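Local atomic coordinates of nucleoside diphosphate kinase (Aquifex aeolicus, PDB entry 3ZTP), a protein that transfers the gamma phosphate of ATP to nucleoside diphosphates through a phosphorylated active-site intermediate, making the other nucleoside triphosphates. Residues I89-R99 and I106-N117. Sequence-based numbering, arbitrary orientation. Where two conformers were deposited one is given.
Sequences IIGPTDSEEAR and IRAQFGTDKGKN
Ile106 N donates to Ile89 O at 3.0 Å and Arg107 N to Ile90 O, both close to straight, joining the last turn of helix 82-90 to the start of helix 106-110. Beside these bonds Ile106 CG1 lies alongside Ile89 CG2, 4.0 Å away. Arg107 runs extended from CG to NE (chi3 170°), its stem passing Ile90 O and Pro92 O. Its guanidinium lies between Ile90 CD1 and Asn117 ND2 on opposite faces, each offset toward the rim, while NH1 gives a bent bond (141°) to Gly91 O and NH2 bonds Ile119 O. NH2 also pairs weakly with a sulfate; Arg107, Thr93 and Asn117 are predicted to bind ATP. Both segments belong to the excursion from helix 82-90 to strand 119-121, the Kpn loop region of NDP kinases, beside the antiparallel sheet. Ala108 CB packs 3.9 Å from Ala98 CB, the N-to-C directions of residues 95-99 and 106-110 being 102° apart. Ala108 O and Gly111 O both accept from Arg99 NH1, at 2.9 and 2.8 Å, near the guanidinium plane; Glu96 OE2 takes NE and NH2 side-on. A leucine at Arg99 would probably leave both carbonyls without their shared donor and Glu96 without its salt-bridge mate. Asp113 O accepts from Ser95 OG at 2.8 Å. Asn117, its OD1 held by Lys11 NZ, directs ND2 onto a lone pair of Thr93 O, 3.1 Å away and within its own amide plane.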
loop_
_atom_site.group_PDB
_atom_site.type_symbol
_atom_site.label_atom_id
_atom_site.label_comp_id
_atom_site.label_asym_id
_atom_site.label_seq_id
_atom_site.Cartn_x
_atom_site.Cartn_y
_atom_site.Cartn_z
ATOM N N ILE A 89 -2.766 16.123 24.766
ATOM C CA ILE A 89 -4.132 15.834 24.385
ATOM C C ILE A 89 -4.535 14.409 24.760
ATOM O O ILE A 89 -5.685 14.174 25.148
ATOM C CB ILE A 89 -4.310 16.083 22.882
ATOM C CG1 ILE A 89 -4.232 17.581 22.574
ATOM C CG2 ILE A 89 -5.640 15.509 22.352
ATOM C CD1 ILE A 89 -3.875 17.897 21.127
ATOM N N ILE A 90 -3.616 13.449 24.649
ATOM C CA ILE A 90 -4.016 12.074 24.945
ATOM C C ILE A 90 -4.049 11.802 26.434
ATOM O O ILE A 90 -4.868 10.976 26.869
ATOM C CB ILE A 90 -3.193 11.012 24.184
ATOM C CG1 ILE A 90 -1.774 10.924 24.734
ATOM C CG2 ILE A 90 -3.203 11.313 22.686
ATOM C CD1 ILE A 90 -0.906 9.938 24.004
ATOM N N GLY A 91 -3.210 12.489 27.217
ATOM C CA GLY A 91 -3.267 12.330 28.655
ATOM C C GLY A 91 -2.356 11.228 29.162
ATOM O O GLY A 91 -1.722 10.510 28.383
ATOM N N PRO A 92 -2.310 11.082 30.484
ATOM C CA PRO A 92 -1.456 10.080 31.109
ATOM C C PRO A 92 -1.742 8.663 30.625
ATOM O O PRO A 92 -2.884 8.336 30.322
ATOM C CB PRO A 92 -1.824 10.211 32.590
ATOM C CG PRO A 92 -2.395 11.548 32.756
ATOM C CD PRO A 92 -3.017 11.926 31.454
ATOM N N THR A 93 -0.696 7.840 30.568
ATOM C CA THR A 93 -0.788 6.440 30.170
ATOM C C THR A 93 -1.906 5.703 30.881
ATOM O O THR A 93 -2.638 4.899 30.288
ATOM C CB THR A 93 0.526 5.704 30.530
ATOM O OG1 THR A 93 1.630 6.456 30.029
ATOM C CG2 THR A 93 0.542 4.293 29.950
ATOM N N ASP A 94 -2.001 5.957 32.172
ATOM C CA ASP A 94 -2.985 5.310 33.003
ATOM C C ASP A 94 -4.310 6.074 32.817
ATOM O O ASP A 94 -4.485 7.184 33.302
ATOM C CB ASP A 94 -2.511 5.348 34.464
ATOM C CG ASP A 94 -3.516 4.760 35.440
ATOM O OD1 ASP A 94 -4.681 4.521 35.109
ATOM O OD2 ASP A 94 -3.142 4.558 36.618
ATOM N N SER A 95 -5.252 5.458 32.117
ATOM C CA SER A 95 -6.531 6.099 31.787
ATOM C C SER A 95 -7.300 6.561 33.022
ATOM O O SER A 95 -8.059 7.530 32.953
ATOM C CB SER A 95 -7.425 5.152 30.981
ATOM O OG SER A 95 -6.808 4.697 29.791
ATOM N N GLU A 96 -7.135 5.851 34.147
ATOM C CA GLU A 96 -7.794 6.251 35.384
ATOM C C GLU A 96 -7.180 7.524 35.906
ATOM O O GLU A 96 -7.901 8.407 36.364
ATOM C CB GLU A 96 -7.680 5.168 36.460
ATOM C CG GLU A 96 -8.658 4.072 36.258
ATOM C CD GLU A 96 -10.068 4.526 36.547
ATOM O OE1 GLU A 96 -10.353 4.946 37.681
ATOM O OE2 GLU A 96 -10.899 4.472 35.632
ATOM N N GLU A 97 -5.860 7.612 35.876
ATOM C CA GLU A 97 -5.196 8.847 36.266
ATOM C C GLU A 97 -5.582 9.976 35.302
ATOM O O GLU A 97 -5.757 11.118 35.709
ATOM C CB GLU A 97 -3.681 8.661 36.308
ATOM C CG GLU A 97 -2.909 9.904 36.737
ATOM C CD GLU A 97 -3.113 10.272 38.199
ATOM O OE1 GLU A 97 -3.772 9.505 38.932
ATOM O OE2 GLU A 97 -2.609 11.335 38.617
ATOM N N ALA A 98 -5.737 9.667 34.017
ATOM C CA ALA A 98 -6.172 10.689 33.064
ATOM C C ALA A 98 -7.541 11.260 33.452
ATOM O O ALA A 98 -7.776 12.473 33.342
ATOM C CB ALA A 98 -6.218 10.110 31.665
ATOM N N ARG A 99 -8.470 10.409 33.877
ATOM C CA ARG A 99 -9.785 10.908 34.292
ATOM C C ARG A 99 -9.713 11.832 35.505
ATOM O O ARG A 99 -10.553 12.723 35.651
ATOM C CB ARG A 99 -10.757 9.755 34.572
ATOM C CG ARG A 99 -11.375 9.191 33.293
ATOM C CD ARG A 99 -12.327 8.030 33.502
ATOM N NE ARG A 99 -11.670 6.731 33.644
ATOM C CZ ARG A 99 -11.187 6.026 32.629
ATOM N NH1 ARG A 99 -11.262 6.514 31.402
ATOM N NH2 ARG A 99 -10.617 4.849 32.854
ATOM N N ILE A 106 -7.879 12.210 25.546
ATOM C CA ILE A 106 -8.317 11.035 24.808
ATOM C C ILE A 106 -8.396 9.820 25.741
ATOM O O ILE A 106 -9.353 9.051 25.682
ATOM C CB ILE A 106 -7.388 10.725 23.606
ATOM C CG1 ILE A 106 -7.326 11.887 22.609
ATOM C CG2 ILE A 106 -7.810 9.437 22.940
ATOM C CD1 ILE A 106 -8.647 12.281 22.047
ATOM N N ARG A 107 -7.382 9.617 26.585
ATOM C CA ARG A 107 -7.369 8.441 27.453
ATOM C C ARG A 107 -8.433 8.519 28.526
ATOM O O ARG A 107 -9.038 7.513 28.891
ATOM C CB ARG A 107 -5.969 8.177 28.029
ATOM C CG ARG A 107 -5.031 7.737 26.917
ATOM C CD ARG A 107 -3.632 7.583 27.350
ATOM N NE ARG A 107 -2.820 6.948 26.336
ATOM C CZ ARG A 107 -1.516 7.118 26.238
ATOM N NH1 ARG A 107 -0.882 7.954 27.032
ATOM N NH2 ARG A 107 -0.819 6.453 25.341
ATOM N N ALA A 108 -8.709 9.715 29.036
ATOM C CA ALA A 108 -9.796 9.867 29.988
ATOM C C ALA A 108 -11.125 9.528 29.339
ATOM O O ALA A 108 -11.984 8.887 29.961
ATOM C CB ALA A 108 -9.823 11.257 30.558
ATOM N N GLN A 109 -11.324 9.979 28.112
ATOM C CA GLN A 109 -12.603 9.804 27.429
ATOM C C GLN A 109 -12.842 8.396 26.940
ATOM O O GLN A 109 -13.967 7.904 26.998
ATOM C CB GLN A 109 -12.691 10.768 26.251
ATOM C CG GLN A 109 -12.806 12.205 26.723
ATOM C CD GLN A 109 -14.219 12.546 27.181
ATOM O OE1 GLN A 109 -14.440 13.052 28.311
ATOM N NE2 GLN A 109 -15.184 12.294 26.301
ATOM N N PHE A 110 -11.781 7.734 26.466
ATOM C CA PHE A 110 -11.941 6.476 25.730
ATOM C C PHE A 110 -11.094 5.321 26.250
ATOM O O PHE A 110 -11.262 4.190 25.797
ATOM C CB PHE A 110 -11.646 6.700 24.223
ATOM C CG PHE A 110 -12.495 7.767 23.611
ATOM C CD1 PHE A 110 -13.871 7.618 23.556
ATOM C CD2 PHE A 110 -11.938 8.925 23.169
ATOM C CE1 PHE A 110 -14.677 8.629 23.011
ATOM C CE2 PHE A 110 -12.738 9.950 22.627
ATOM C CZ PHE A 110 -14.111 9.783 22.565
ATOM N N GLY A 111 -10.154 5.607 27.141
ATOM C CA GLY A 111 -9.275 4.596 27.695
ATOM C C GLY A 111 -9.904 3.865 28.855
ATOM O O GLY A 111 -10.630 4.428 29.673
ATOM N N THR A 112 -9.613 2.576 28.946
ATOM C CA THR A 112 -10.103 1.730 30.030
ATOM C C THR A 112 -9.165 1.718 31.222
ATOM O O THR A 112 -9.614 1.949 32.341
ATOM C CB THR A 112 -10.318 0.299 29.506
ATOM O OG1 THR A 112 -11.278 0.320 28.441
ATOM C CG2 THR A 112 -10.812 -0.626 30.605
ATOM N N ASP A 113 -7.883 1.483 30.993
ATOM C CA ASP A 113 -6.947 1.268 32.088
ATOM C C ASP A 113 -5.546 1.655 31.604
ATOM O O ASP A 113 -5.428 2.433 30.633
ATOM C CB ASP A 113 -7.066 -0.185 32.594
ATOM C CG ASP A 113 -6.924 -1.193 31.490
ATOM O OD1 ASP A 113 -5.977 -1.039 30.710
ATOM O OD2 ASP A 113 -7.727 -2.142 31.395
ATOM N N LYS A 114 -4.489 1.168 32.223
ATOM C CA LYS A 114 -3.153 1.604 31.796
ATOM C C LYS A 114 -2.615 0.819 30.609
ATOM O O LYS A 114 -1.588 1.195 30.025
ATOM C CB LYS A 114 -2.165 1.555 32.977
ATOM C CG LYS A 114 -1.815 0.156 33.430
ATOM C CD LYS A 114 -1.174 0.183 34.826
ATOM C CE LYS A 114 0.132 0.941 34.840
ATOM N NZ LYS A 114 0.838 0.775 36.144
ATOM N N GLY A 115 -3.272 -0.288 30.266
ATOM C CA GLY A 115 -2.886 -1.091 29.114
ATOM C C GLY A 115 -3.817 -0.843 27.937
ATOM O O GLY A 115 -3.382 -0.480 26.836
ATOM N N LYS A 116 -5.107 -1.058 28.152
ATOM C CA LYS A 116 -6.115 -0.715 27.164
ATOM C C LYS A 116 -6.437 0.750 27.337
ATOM O O LYS A 116 -7.399 1.132 28.021
ATOM C CB LYS A 116 -7.368 -1.587 27.312
ATOM C CG LYS A 116 -7.069 -3.053 26.985
ATOM C CD LYS A 116 -8.326 -3.898 26.955
ATOM C CE LYS A 116 -8.014 -5.297 26.422
ATOM N NZ LYS A 116 -9.221 -5.975 25.877
ATOM N N ASN A 117 -5.570 1.570 26.744
ATOM C CA ASN A 117 -5.611 3.011 26.957
ATOM C C ASN A 117 -5.826 3.794 25.672
ATOM O O ASN A 117 -5.317 4.910 25.524
ATOM C CB ASN A 117 -4.369 3.513 27.696
ATOM C CG ASN A 117 -3.103 3.328 26.917
ATOM O OD1 ASN A 117 -3.092 2.760 25.837
ATOM N ND2 ASN A 117 -2.006 3.799 27.492
#